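Local atomic coordinates of superoxide dismutase (Candida albicans, PDB entry 4GUN), a protein that probably disproportionates superoxide into oxygen and hydrogen peroxide at a manganese centre, protecting cells from radicals produced within them. Residues 83-88 with 201-206; 102-107 with 195-200; 120-125 with 133-138. The protein carries 2 engineered substitutions. One frame throughout, in Å; residues are numbered along the deposited sequence.

Contact 1 (83-88 with 201-206); sequences FWKNLA and ESRYSA. With SO4 (sulfate ion), chain R.
R203 reaches from the C-terminal helix 197-205 to N86, just beyond the end of helix 60-85, and so bridges the alpha-hairpin and C-terminal domains of the iron/manganese superoxide dismutase fold. The close part is small and polar. R203 NH1 gives a hydrogen bond to N86 OD1 over 3.0 Å, and the N-H...O angle of 154° makes it moderately straight. The donor lies in the carbonyl plane on a lone pair of OD1, while OD1 lies at the guanidinium edge; the amide and guanidinium planes stand 74° apart. OD1 also accepts from A168 N in strand 163-170, so two bonds grip this buried oxygen. The guanidinium is held further by bonds to L82 O and I166 O and by a salt bridge from NE to E199, which together should fix its rotation. R203 is extended from CG to NE, and this spans the gap between the segments, whose nearest CA atoms, those of N86 and R203, are 10.0 Å apart. Toward solvent the contact thins out. K85 is exposed, and its chain bends at chi2 (-80°) and leaves the arginine; its share is one approach, K85 CB to R203 NH2 at 3.3 Å.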
ATOM      1  N   PHE A  83       3.913   2.064  23.684  1.00  8.15           N
ATOM      2  CA  PHE A  83       4.278   0.706  24.099  1.00  6.37           C
ATOM      3  C   PHE A  83       4.884   0.670  25.504  1.00 11.00           C
ATOM      4  O   PHE A  83       4.349  -0.033  26.366  1.00 11.27           O
ATOM      5  CB  PHE A  83       5.186   0.052  23.052  1.00  5.71           C
ATOM      6  CG  PHE A  83       5.428  -1.434  23.178  1.00  5.43           C
ATOM      7  CD1 PHE A  83       4.363  -2.333  23.204  1.00  6.54           C
ATOM      8  CD2 PHE A  83       6.723  -1.945  23.171  1.00  5.13           C
ATOM      9  CE1 PHE A  83       4.591  -3.716  23.281  1.00  6.83           C
ATOM     10  CE2 PHE A  83       6.947  -3.329  23.230  1.00  6.99           C
ATOM     11  CZ  PHE A  83       5.888  -4.199  23.304  1.00  5.25           C
ATOM     12  N   TRP A  84       5.929   1.470  25.768  1.00  8.98           N
ATOM     13  CA  TRP A  84       6.569   1.479  27.089  1.00  9.72           C
ATOM     14  C   TRP A  84       5.602   1.872  28.217  1.00 14.16           C
ATOM     15  O   TRP A  84       5.705   1.328  29.323  1.00 12.25           O
ATOM     16  CB  TRP A  84       7.839   2.347  27.147  1.00  8.68           C
ATOM     17  CG  TRP A  84       8.745   2.342  25.938  1.00  9.20           C
ATOM     18  CD1 TRP A  84       9.270   3.437  25.319  1.00 11.62           C
ATOM     19  CD2 TRP A  84       9.291   1.194  25.256  1.00  8.73           C
ATOM     20  NE1 TRP A  84      10.115   3.051  24.306  1.00 10.61           N
ATOM     21  CE2 TRP A  84      10.108   1.680  24.212  1.00 11.97           C
ATOM     22  CE3 TRP A  84       9.127  -0.199  25.395  1.00  9.65           C
ATOM     23  CZ2 TRP A  84      10.749   0.832  23.304  1.00 10.57           C
ATOM     24  CZ3 TRP A  84       9.793  -1.038  24.518  1.00 11.03           C
ATOM     25  CH2 TRP A  84      10.550  -0.520  23.456  1.00 11.73           C
ATOM     26  N   LYS A  85       4.659   2.798  27.913  1.00 11.55           N
ATOM     27  CA  LYS A  85       3.639   3.271  28.846  1.00 10.72           C
ATOM     28  C   LYS A  85       2.563   2.255  29.127  1.00 14.35           C
ATOM     29  O   LYS A  85       1.977   2.311  30.213  1.00 14.31           O
ATOM     30  CB  LYS A  85       3.071   4.642  28.442  1.00 12.79           C
ATOM     31  CG  LYS A  85       4.007   5.819  28.730  1.00 20.37           C
ATOM     32  CD  LYS A  85       3.963   6.247  30.183  1.00 32.30           C
ATOM     33  CE  LYS A  85       4.626   7.577  30.442  1.00 47.81           C
ATOM     34  NZ  LYS A  85       4.358   8.045  31.830  1.00 62.04           N
ATOM     35  N   ASN A  86       2.300   1.308  28.188  1.00 10.82           N
ATOM     36  CA  ASN A  86       1.326   0.238  28.451  1.00 10.51           C
ATOM     37  C   ASN A  86       1.952  -1.099  28.841  1.00 13.68           C
ATOM     38  O   ASN A  86       1.320  -2.149  28.745  1.00 13.01           O
ATOM     39  CB  ASN A  86       0.152   0.136  27.441  1.00  5.52           C
ATOM     40  CG  ASN A  86       0.486  -0.255  26.026  1.00 15.15           C
ATOM     41  OD1 ASN A  86       0.067   0.408  25.089  1.00  9.41           O
ATOM     42  ND2 ASN A  86       1.163  -1.384  25.824  1.00 11.96           N
ATOM     43  N   LEU A  87       3.195  -1.038  29.337  1.00  9.69           N
ATOM     44  CA  LEU A  87       3.912  -2.190  29.860  1.00  9.11           C
ATOM     45  C   LEU A  87       4.258  -1.860  31.298  1.00 12.83           C
ATOM     46  O   LEU A  87       4.559  -0.708  31.603  1.00 12.24           O
ATOM     47  CB  LEU A  87       5.200  -2.482  29.059  1.00  8.89           C
ATOM     48  CG  LEU A  87       5.036  -3.094  27.647  1.00 11.94           C
ATOM     49  CD1 LEU A  87       6.364  -3.125  26.923  1.00 11.08           C
ATOM     50  CD2 LEU A  87       4.433  -4.506  27.697  1.00 11.77           C
ATOM     51  N   ALA A  88       4.197  -2.840  32.181  1.00 10.45           N
ATOM     52  CA  ALA A  88       4.500  -2.625  33.602  1.00 10.63           C
ATOM     53  C   ALA A  88       4.914  -3.936  34.248  1.00 15.97           C
ATOM     54  O   ALA A  88       4.315  -4.976  33.943  1.00 15.50           O
ATOM     55  CB  ALA A  88       3.277  -2.070  34.333  1.00 11.08           C
ATOM     56  N   GLU A 201      -6.924   2.523  30.977  1.00  7.27           N
ATOM     57  CA  GLU A 201      -8.059   3.200  31.611  1.00  7.56           C
ATOM     58  C   GLU A 201      -7.907   4.734  31.509  1.00 13.30           C
ATOM     59  O   GLU A 201      -8.852   5.428  31.131  1.00 12.55           O
ATOM     60  CB  GLU A 201      -8.132   2.827  33.102  1.00  8.49           C
ATOM     61  CG  GLU A 201      -8.583   1.418  33.410  1.00 12.53           C
ATOM     62  CD  GLU A 201      -8.619   1.108  34.894  1.00 28.66           C
ATOM     63  OE1 GLU A 201      -8.641   2.052  35.713  1.00 24.77           O
ATOM     64  OE2 GLU A 201      -8.597  -0.092  35.239  1.00 30.39           O
ATOM     65  N   SER A 202      -6.720   5.254  31.852  1.00 11.33           N
ATOM     66  CA  SER A 202      -6.432   6.689  31.790  1.00 10.39           C
ATOM     67  C   SER A 202      -6.570   7.212  30.346  1.00 14.15           C
ATOM     68  O   SER A 202      -7.150   8.283  30.143  1.00 14.71           O
ATOM     69  CB  SER A 202      -5.030   6.970  32.328  1.00 14.19           C
ATOM     70  OG  SER A 202      -4.752   8.358  32.309  1.00 25.16           O
ATOM     71  N   ARG A 203      -6.069   6.446  29.350  1.00  9.05           N
ATOM     72  CA  ARG A 203      -6.147   6.817  27.933  1.00  8.60           C
ATOM     73  C   ARG A 203      -7.582   6.934  27.442  1.00 13.00           C
ATOM     74  O   ARG A 203      -7.904   7.883  26.723  1.00 15.37           O
ATOM     75  CB  ARG A 203      -5.361   5.833  27.070  1.00  7.25           C
ATOM     76  CG  ARG A 203      -3.878   6.019  27.190  1.00 11.68           C
ATOM     77  CD  ARG A 203      -3.151   4.944  26.438  1.00  7.00           C
ATOM     78  NE  ARG A 203      -1.704   5.060  26.600  1.00  9.57           N
ATOM     79  CZ  ARG A 203      -0.837   4.136  26.207  1.00 12.60           C
ATOM     80  NH1 ARG A 203      -1.263   3.014  25.633  1.00  5.98           N
ATOM     81  NH2 ARG A 203       0.453   4.298  26.429  1.00  3.43           N
ATOM     82  N   TYR A 204      -8.440   5.987  27.840  1.00  9.17           N
ATOM     83  CA  TYR A 204      -9.859   5.970  27.488  1.00  9.30           C
ATOM     84  C   TYR A 204     -10.606   7.214  28.053  1.00 14.23           C
ATOM     85  O   TYR A 204     -11.414   7.831  27.346  1.00 11.84           O
ATOM     86  CB  TYR A 204     -10.529   4.682  27.995  1.00  9.21           C
ATOM     87  CG  TYR A 204     -11.910   4.463  27.414  1.00 10.17           C
ATOM     88  CD1 TYR A 204     -13.042   5.007  28.026  1.00 11.54           C
ATOM     89  CD2 TYR A 204     -12.087   3.751  26.234  1.00 10.81           C
ATOM     90  CE1 TYR A 204     -14.307   4.868  27.461  1.00 11.91           C
ATOM     91  CE2 TYR A 204     -13.354   3.596  25.667  1.00 12.35           C
ATOM     92  CZ  TYR A 204     -14.457   4.167  26.277  1.00 15.41           C
ATOM     93  OH  TYR A 204     -15.706   4.003  25.725  1.00 14.90           O
ATOM     94  N   SER A 205     -10.347   7.540  29.330  1.00 13.06           N
ATOM     95  CA  SER A 205     -10.999   8.633  30.070  1.00 13.08           C
ATOM     96  C   SER A 205     -10.464  10.027  29.781  1.00 17.43           C
ATOM     97  O   SER A 205     -11.176  11.004  30.035  1.00 17.42           O
ATOM     98  CB  SER A 205     -10.931   8.351  31.564  1.00 15.60           C
ATOM     99  OG  SER A 205     -11.672   7.168  31.806  1.00 26.91           O
ATOM    100  N   ALA A 206      -9.212  10.125  29.279  1.00 13.08           N
ATOM    101  CA  ALA A 206      -8.487  11.378  28.979  1.00 23.44           C
ATOM    102  C   ALA A 206      -9.310  12.469  28.305  1.00 47.43           C
ATOM    103  O   ALA A 206     -10.094  12.174  27.413  1.00 21.96           O
ATOM    104  CB  ALA A 206      -7.238  11.084  28.155  1.00 24.00           C
TER
HETATM  105  S   SO4 R 302     -12.508   6.542  35.012  1.00 49.32           S
HETATM  106  O1  SO4 R 302     -12.950   7.932  34.918  1.00 49.99           O
HETATM  107  O2  SO4 R 302     -13.305   5.741  34.101  1.00 47.14           O
HETATM  108  O3  SO4 R 302     -11.087   6.441  34.662  1.00 50.59           O
HETATM  109  O4  SO4 R 302     -12.687   6.039  36.375  1.00 51.07           O

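Contact 2 (102-107 with 195-200); sequences SALGKQ and INWAEA. With SO4 (sulfate ion), chain R.
L104 of helix 103-112 places one methyl, CD2, against A200 on helix 197-205, 3.6 Å from A200 CB. The same methyl is 3.6 Å from A200 C, so it rests on the backbone as well as on the side chain. W197 supplies the third member of this apolar cluster: L104 CD2 meets the indole near its plane, at the ring edge, 4.2 Å from CE3. The CB of L104 points toward helix 197-205, and chi1 of 173° with chi2 of 65° places CD2 on A200. All three touching residues are buried.

The next shell holds the indole. I195 CG2 lies 3.7 Å above one face of the W197 ring, offset toward its rim. In the C-terminal domain of this superoxide dismutase family helices pack on an antiparallel sheet, and both helices touch it here: A200 on I166 and I167 of strand 163-170, L104 on L147 of strand 146-153.

Farther out, each helix start is capped. S102 is an N-cap: its OG accepts from G105 N at 3.2 Å, with an N-H...O angle of 157°, and is also bonded to D99 O. N196 OD1 caps the other helix through weak bonds from A198 N and E199 N. A sulfate ion, probably from the crystallisation liquor, sits at the first of these helix ends, its O2 bonded by A103 N at 2.6 Å.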
ATOM      1  N   SER A 102     -14.632   1.281  35.814  1.00 15.74           N
ATOM      2  CA  SER A 102     -13.994   2.387  35.081  1.00 14.54           C
ATOM      3  C   SER A 102     -14.656   2.494  33.710  1.00 16.42           C
ATOM      4  O   SER A 102     -15.237   1.502  33.243  1.00 15.78           O
ATOM      5  CB  SER A 102     -12.480   2.185  34.951  1.00 17.63           C
ATOM      6  OG  SER A 102     -12.114   1.149  34.050  1.00 20.69           O
ATOM      7  N   ALA A 103     -14.590   3.686  33.066  1.00 12.22           N
ATOM      8  CA  ALA A 103     -15.191   3.899  31.729  1.00 12.23           C
ATOM      9  C   ALA A 103     -14.726   2.860  30.705  1.00 12.21           C
ATOM     10  O   ALA A 103     -15.557   2.300  29.980  1.00 11.45           O
ATOM     11  CB  ALA A 103     -14.928   5.322  31.234  1.00 13.19           C
ATOM     12  N   LEU A 104     -13.412   2.538  30.696  1.00  8.55           N
ATOM     13  CA  LEU A 104     -12.857   1.520  29.798  1.00  7.47           C
ATOM     14  C   LEU A 104     -13.395   0.130  30.151  1.00 12.54           C
ATOM     15  O   LEU A 104     -13.833  -0.583  29.255  1.00 13.03           O
ATOM     16  CB  LEU A 104     -11.303   1.517  29.814  1.00  6.83           C
ATOM     17  CG  LEU A 104     -10.647   0.360  29.027  1.00 10.77           C
ATOM     18  CD1 LEU A 104     -10.923   0.445  27.529  1.00  9.48           C
ATOM     19  CD2 LEU A 104      -9.174   0.218  29.344  1.00 10.08           C
ATOM     20  N   GLY A 105     -13.339  -0.234  31.437  1.00 10.04           N
ATOM     21  CA  GLY A 105     -13.803  -1.522  31.953  1.00  9.94           C
ATOM     22  C   GLY A 105     -15.265  -1.776  31.663  1.00 13.27           C
ATOM     23  O   GLY A 105     -15.645  -2.894  31.313  1.00 12.35           O
ATOM     24  N   LYS A 106     -16.084  -0.729  31.784  1.00 10.96           N
ATOM     25  CA  LYS A 106     -17.518  -0.747  31.477  1.00 10.25           C
ATOM     26  C   LYS A 106     -17.709  -0.986  29.974  1.00 12.55           C
ATOM     27  O   LYS A 106     -18.575  -1.772  29.593  1.00 13.28           O
ATOM     28  CB  LYS A 106     -18.177   0.601  31.858  1.00 11.62           C
ATOM     29  CG  LYS A 106     -18.715   0.651  33.283  1.00 24.91           C
ATOM     30  CD  LYS A 106     -19.897   1.623  33.428  1.00 32.87           C
ATOM     31  CE  LYS A 106     -19.473   3.048  33.681  1.00 36.90           C
ATOM     32  NZ  LYS A 106     -20.641   3.961  33.753  1.00 45.90           N
ATOM     33  N   GLN A 107     -16.897  -0.325  29.128  1.00  8.11           N
ATOM     34  CA  GLN A 107     -16.984  -0.492  27.670  1.00  7.89           C
ATOM     35  C   GLN A 107     -16.596  -1.905  27.211  1.00 12.03           C
ATOM     36  O   GLN A 107     -17.293  -2.455  26.366  1.00 12.13           O
ATOM     37  CB  GLN A 107     -16.220   0.603  26.917  1.00  7.86           C
ATOM     38  CG  GLN A 107     -16.670   0.766  25.457  1.00 10.32           C
ATOM     39  CD  GLN A 107     -18.050   1.363  25.288  1.00 22.65           C
ATOM     40  OE1 GLN A 107     -18.544   2.114  26.135  1.00 20.42           O
ATOM     41  NE2 GLN A 107     -18.685   1.078  24.162  1.00 11.34           N
ATOM     42  N   ILE A 195       0.965  -6.280  30.609  1.00 10.08           N
ATOM     43  CA  ILE A 195       0.212  -5.164  30.050  1.00  9.93           C
ATOM     44  C   ILE A 195      -0.313  -4.267  31.172  1.00 13.23           C
ATOM     45  O   ILE A 195      -0.901  -4.753  32.135  1.00 13.41           O
ATOM     46  CB  ILE A 195      -0.858  -5.626  29.023  1.00 12.24           C
ATOM     47  CG1 ILE A 195      -0.200  -6.082  27.683  1.00 12.56           C
ATOM     48  CG2 ILE A 195      -1.960  -4.572  28.796  1.00 10.95           C
ATOM     49  CD1 ILE A 195       0.692  -5.028  26.917  1.00 15.36           C
ATOM     50  N   ASN A 196      -0.049  -2.967  31.059  1.00  9.54           N
ATOM     51  CA  ASN A 196      -0.482  -1.979  32.043  1.00  8.79           C
ATOM     52  C   ASN A 196      -1.889  -1.452  31.689  1.00 13.10           C
ATOM     53  O   ASN A 196      -2.028  -0.487  30.937  1.00 13.21           O
ATOM     54  CB  ASN A 196       0.528  -0.848  32.113  1.00  8.35           C
ATOM     55  CG  ASN A 196       0.250   0.182  33.182  1.00 25.56           C
ATOM     56  OD1 ASN A 196      -0.727   0.122  33.927  1.00 21.09           O
ATOM     57  ND2 ASN A 196       1.091   1.174  33.253  1.00 20.18           N
ATOM     58  N   TRP A 197      -2.927  -2.112  32.233  1.00  8.40           N
ATOM     59  CA  TRP A 197      -4.319  -1.735  32.023  1.00  7.73           C
ATOM     60  C   TRP A 197      -4.720  -0.432  32.733  1.00 12.72           C
ATOM     61  O   TRP A 197      -5.728   0.157  32.349  1.00 12.54           O
ATOM     62  CB  TRP A 197      -5.272  -2.883  32.372  1.00  6.15           C
ATOM     63  CG  TRP A 197      -5.272  -4.009  31.380  1.00  7.21           C
ATOM     64  CD1 TRP A 197      -4.727  -5.249  31.546  1.00 10.13           C
ATOM     65  CD2 TRP A 197      -5.894  -4.013  30.085  1.00  7.38           C
ATOM     66  NE1 TRP A 197      -4.975  -6.030  30.439  1.00  9.56           N
ATOM     67  CE2 TRP A 197      -5.699  -5.299  29.530  1.00 11.01           C
ATOM     68  CE3 TRP A 197      -6.635  -3.066  29.354  1.00  8.87           C
ATOM     69  CZ2 TRP A 197      -6.166  -5.644  28.249  1.00 10.71           C
ATOM     70  CZ3 TRP A 197      -7.085  -3.407  28.085  1.00 10.38           C
ATOM     71  CH2 TRP A 197      -6.889  -4.698  27.564  1.00 10.67           C
ATOM     72  N   ALA A 198      -3.965   0.019  33.761  1.00 10.76           N
ATOM     73  CA  ALA A 198      -4.261   1.287  34.440  1.00 11.24           C
ATOM     74  C   ALA A 198      -3.971   2.447  33.470  1.00 13.89           C
ATOM     75  O   ALA A 198      -4.696   3.448  33.472  1.00 12.57           O
ATOM     76  CB  ALA A 198      -3.431   1.430  35.706  1.00 12.54           C
ATOM     77  N   GLU A 199      -2.933   2.284  32.612  1.00  9.85           N
ATOM     78  CA  GLU A 199      -2.603   3.262  31.574  1.00  8.65           C
ATOM     79  C   GLU A 199      -3.721   3.276  30.536  1.00  9.23           C
ATOM     80  O   GLU A 199      -4.138   4.350  30.122  1.00  8.81           O
ATOM     81  CB  GLU A 199      -1.225   2.990  30.912  1.00  9.49           C
ATOM     82  CG  GLU A 199      -0.847   3.964  29.787  1.00 12.69           C
ATOM     83  CD  GLU A 199      -0.798   5.451  30.118  1.00 27.47           C
ATOM     84  OE1 GLU A 199      -0.543   5.789  31.294  1.00 22.00           O
ATOM     85  OE2 GLU A 199      -1.002   6.280  29.202  1.00 19.11           O
ATOM     86  N   ALA A 200      -4.224   2.085  30.152  1.00  6.53           N
ATOM     87  CA  ALA A 200      -5.309   1.922  29.195  1.00  5.94           C
ATOM     88  C   ALA A 200      -6.578   2.673  29.674  1.00 10.72           C
ATOM     89  O   ALA A 200      -7.209   3.399  28.892  1.00 10.47           O
ATOM     90  CB  ALA A 200      -5.584   0.439  29.003  1.00  6.58           C
TER
HETATM   91  S   SO4 R 302     -12.508   6.542  35.012  1.00 49.32           S
HETATM   92  O1  SO4 R 302     -12.950   7.932  34.918  1.00 49.99           O
HETATM   93  O2  SO4 R 302     -13.305   5.741  34.101  1.00 47.14           O
HETATM   94  O3  SO4 R 302     -11.087   6.441  34.662  1.00 50.59           O
HETATM   95  O4  SO4 R 302     -12.687   6.039  36.375  1.00 51.07           O

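Contact 3 (120-125 with 133-138); sequences DITNSK and GWAFIV
T122 of helix 115-127 meets A135 and I137 of strand 133-140, and its two branches divide the work. The van der Waals contacts are loose. T122 CG2 approaches A135 CB at 4.3 Å, methyl against methyl. The hydroxyl oxygen T122 OG1 lies over the longer branch of I137, 3.8 Å from CG1 and 3.9 Å from CD1, and the two side chains cross at about a right angle. The threonine torsion explains the division: chi1 of -53° sets OG1 beside the backbone N and CG2 anti to it, presenting one branch to each strand residue. A135 and I137 alternate with W134 and F136 along the strand; the CB of F136 is directed away from the helix, and both aromatic side chains touch N79 of helix 60-85.

No hydrogen bond joins the two segments; their polar groups are met elsewhere. T122 OG1 is bonded to L118 O one turn earlier in its own helix, which satisfies this buried hydroxyl although it faces a hydrocarbon. K125 starts toward the strand, but its chain leads off, and NZ bonds V149 O of the neighbouring strand 146-153. Between backbones, A135 pairs with I169 and I137 with I166, while W134 and F136 pair with T152 and V150, as expected of a middle strand.

Contacts with the second subunit occur at the helix: I121 packs on Q142 and K125 on H162 of that subunit.

The A135 side chain is about 9 Å from that of the manganese ligand D170 and about 13 Å from the metal, so A135 is not in the first coordination shell. A helix laid over the central strand of a three-stranded antiparallel sheet belongs to the alpha/beta C-terminal domain of iron/manganese superoxide dismutases.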
ATOM      1  N   ASP A 120      -8.309 -12.396  23.382  1.00 14.07           N
ATOM      2  CA  ASP A 120      -8.388 -13.439  22.338  1.00 13.19           C
ATOM      3  C   ASP A 120      -8.516 -12.840  20.943  1.00 16.23           C
ATOM      4  O   ASP A 120      -7.846 -13.296  20.014  1.00 14.87           O
ATOM      5  CB  ASP A 120      -9.553 -14.402  22.588  1.00 14.51           C
ATOM      6  CG  ASP A 120      -9.357 -15.364  23.732  1.00 24.01           C
ATOM      7  OD1 ASP A 120      -8.182 -15.624  24.103  1.00 23.41           O
ATOM      8  OD2 ASP A 120     -10.371 -15.866  24.256  1.00 28.96           O
ATOM      9  N   ILE A 121      -9.383 -11.827  20.801  1.00 13.68           N
ATOM     10  CA  ILE A 121      -9.597 -11.102  19.544  1.00 13.29           C
ATOM     11  C   ILE A 121      -8.295 -10.385  19.119  1.00 15.46           C
ATOM     12  O   ILE A 121      -7.888 -10.513  17.963  1.00 15.07           O
ATOM     13  CB  ILE A 121     -10.833 -10.166  19.623  1.00 16.12           C
ATOM     14  CG1 ILE A 121     -12.131 -10.988  19.718  1.00 15.51           C
ATOM     15  CG2 ILE A 121     -10.887  -9.217  18.427  1.00 17.01           C
ATOM     16  CD1 ILE A 121     -13.289 -10.264  20.385  1.00 14.61           C
ATOM     17  N   THR A 122      -7.627  -9.695  20.058  1.00 10.00           N
ATOM     18  CA  THR A 122      -6.356  -9.024  19.779  1.00  9.38           C
ATOM     19  C   THR A 122      -5.262 -10.022  19.358  1.00 12.15           C
ATOM     20  O   THR A 122      -4.495  -9.739  18.436  1.00 10.34           O
ATOM     21  CB  THR A 122      -5.893  -8.164  20.971  1.00 11.54           C
ATOM     22  OG1 THR A 122      -6.939  -7.271  21.355  1.00 13.27           O
ATOM     23  CG2 THR A 122      -4.635  -7.352  20.649  1.00 11.72           C
ATOM     24  N   ASN A 123      -5.186 -11.175  20.045  1.00 10.03           N
ATOM     25  CA  ASN A 123      -4.188 -12.188  19.724  1.00 11.17           C
ATOM     26  C   ASN A 123      -4.422 -12.754  18.326  1.00 16.22           C
ATOM     27  O   ASN A 123      -3.445 -13.044  17.635  1.00 16.15           O
ATOM     28  CB  ASN A 123      -4.119 -13.276  20.797  1.00 11.66           C
ATOM     29  CG  ASN A 123      -3.432 -12.849  22.067  1.00 21.51           C
ATOM     30  OD1 ASN A 123      -2.621 -11.917  22.100  1.00 13.36           O
ATOM     31  ND2 ASN A 123      -3.768 -13.507  23.165  1.00 15.58           N
ATOM     32  N   SER A 124      -5.716 -12.841  17.893  1.00 14.38           N
ATOM     33  CA  SER A 124      -6.119 -13.291  16.554  1.00 14.15           C
ATOM     34  C   SER A 124      -5.680 -12.262  15.497  1.00 13.46           C
ATOM     35  O   SER A 124      -5.187 -12.651  14.443  1.00 11.70           O
ATOM     36  CB  SER A 124      -7.622 -13.555  16.479  1.00 18.34           C
ATOM     37  OG  SER A 124      -7.908 -14.899  16.830  1.00 29.53           O
ATOM     38  N   LYS A 125      -5.840 -10.957  15.791  1.00 10.35           N
ATOM     39  CA  LYS A 125      -5.385  -9.873  14.915  1.00  9.25           C
ATOM     40  C   LYS A 125      -3.863  -9.869  14.803  1.00 12.36           C
ATOM     41  O   LYS A 125      -3.335  -9.732  13.701  1.00 11.20           O
ATOM     42  CB  LYS A 125      -5.877  -8.501  15.399  1.00 10.58           C
ATOM     43  CG  LYS A 125      -7.301  -8.142  14.968  1.00 26.25           C
ATOM     44  CD  LYS A 125      -7.407  -7.726  13.494  1.00 38.90           C
ATOM     45  CE  LYS A 125      -8.395  -6.611  13.232  1.00 51.62           C
ATOM     46  NZ  LYS A 125      -9.759  -6.889  13.771  1.00 61.91           N
ATOM     47  N   GLY A 133       4.600  -4.856  11.981  1.00  5.00           N
ATOM     48  CA  GLY A 133       3.389  -4.128  12.329  1.00  4.83           C
ATOM     49  C   GLY A 133       3.030  -4.110  13.792  1.00  7.66           C
ATOM     50  O   GLY A 133       3.827  -4.486  14.653  1.00  7.20           O
ATOM     51  N   TRP A 134       1.844  -3.572  14.070  1.00  6.53           N
ATOM     52  CA  TRP A 134       1.307  -3.374  15.424  1.00  6.36           C
ATOM     53  C   TRP A 134      -0.137  -3.737  15.452  1.00 10.55           C
ATOM     54  O   TRP A 134      -0.790  -3.698  14.414  1.00 10.27           O
ATOM     55  CB  TRP A 134       1.373  -1.862  15.790  1.00  5.15           C
ATOM     56  CG  TRP A 134       2.758  -1.318  15.956  1.00  5.57           C
ATOM     57  CD1 TRP A 134       3.640  -1.012  14.967  1.00  8.44           C
ATOM     58  CD2 TRP A 134       3.436  -1.066  17.194  1.00  5.13           C
ATOM     59  NE1 TRP A 134       4.848  -0.636  15.509  1.00  8.12           N
ATOM     60  CE2 TRP A 134       4.754  -0.670  16.876  1.00  9.23           C
ATOM     61  CE3 TRP A 134       3.060  -1.140  18.544  1.00  6.29           C
ATOM     62  CZ2 TRP A 134       5.693  -0.328  17.858  1.00  8.38           C
ATOM     63  CZ3 TRP A 134       4.001  -0.825  19.519  1.00  7.10           C
ATOM     64  CH2 TRP A 134       5.298  -0.428  19.173  1.00  7.24           C
ATOM     65  N   ALA A 135      -0.654  -4.063  16.646  1.00  8.19           N
ATOM     66  CA  ALA A 135      -2.091  -4.192  16.917  1.00  7.59           C
ATOM     67  C   ALA A 135      -2.440  -3.151  17.969  1.00 10.71           C
ATOM     68  O   ALA A 135      -1.636  -2.876  18.869  1.00 11.25           O
ATOM     69  CB  ALA A 135      -2.465  -5.574  17.412  1.00  8.26           C
ATOM     70  N   PHE A 136      -3.612  -2.524  17.826  1.00  7.35           N
ATOM     71  CA  PHE A 136      -4.056  -1.531  18.785  1.00  7.88           C
ATOM     72  C   PHE A 136      -5.496  -1.798  19.187  1.00  9.31           C
ATOM     73  O   PHE A 136      -6.330  -2.104  18.341  1.00  5.38           O
ATOM     74  CB  PHE A 136      -3.981  -0.092  18.214  1.00  9.66           C
ATOM     75  CG  PHE A 136      -2.646   0.434  17.753  1.00 10.16           C
ATOM     76  CD1 PHE A 136      -1.886   1.256  18.575  1.00 12.37           C
ATOM     77  CD2 PHE A 136      -2.198   0.199  16.459  1.00 12.50           C
ATOM     78  CE1 PHE A 136      -0.666   1.776  18.132  1.00 12.62           C
ATOM     79  CE2 PHE A 136      -0.980   0.722  16.016  1.00 14.29           C
ATOM     80  CZ  PHE A 136      -0.227   1.506  16.854  1.00 12.32           C
ATOM     81  N   ILE A 137      -5.785  -1.602  20.471  1.00  6.98           N
ATOM     82  CA  ILE A 137      -7.134  -1.537  21.007  1.00  6.68           C
ATOM     83  C   ILE A 137      -7.382  -0.029  20.902  1.00  9.51           C
ATOM     84  O   ILE A 137      -6.561   0.753  21.403  1.00  6.27           O
ATOM     85  CB  ILE A 137      -7.239  -2.054  22.471  1.00  9.48           C
ATOM     86  CG1 ILE A 137      -7.078  -3.597  22.490  1.00  9.66           C
ATOM     87  CG2 ILE A 137      -8.606  -1.650  23.048  1.00 10.66           C
ATOM     88  CD1 ILE A 137      -6.795  -4.230  23.863  1.00 15.52           C
ATOM     89  N   VAL A 138      -8.443   0.379  20.171  1.00  8.22           N
ATOM     90  CA  VAL A 138      -8.700   1.809  19.925  1.00  8.95           C
ATOM     91  C   VAL A 138     -10.078   2.220  20.405  1.00 13.03           C
ATOM     92  O   VAL A 138     -10.981   1.399  20.397  1.00 11.35           O
ATOM     93  CB  VAL A 138      -8.500   2.235  18.422  1.00 13.29           C
ATOM     94  CG1 VAL A 138      -7.125   1.849  17.888  1.00 12.76           C
ATOM     95  CG2 VAL A 138      -9.594   1.690  17.511  1.00 13.39           C
TER

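In the fold
From the N terminus, the chain runs through the helical hairpin to the end of helix 60-85, where contact 1 begins; it is completed only at the C terminus, 112 residues later. Contact 2 starts on helix 103-112 and closes at 195-200, with 87 residues between. Contact 3 spans just seven residues, between helix 115-127 and the first strand of the sheet. The three are thus concentric, 3 within 2 within 1, and none cross. Contacts 1 and 2 share helix 197-205 and meet at N86 O and N196 N, a probable hydrogen bond of 2.8 Å. W197 packs on I137, linking contacts 2 and 3, and F83 on W134 links contacts 1 and 3.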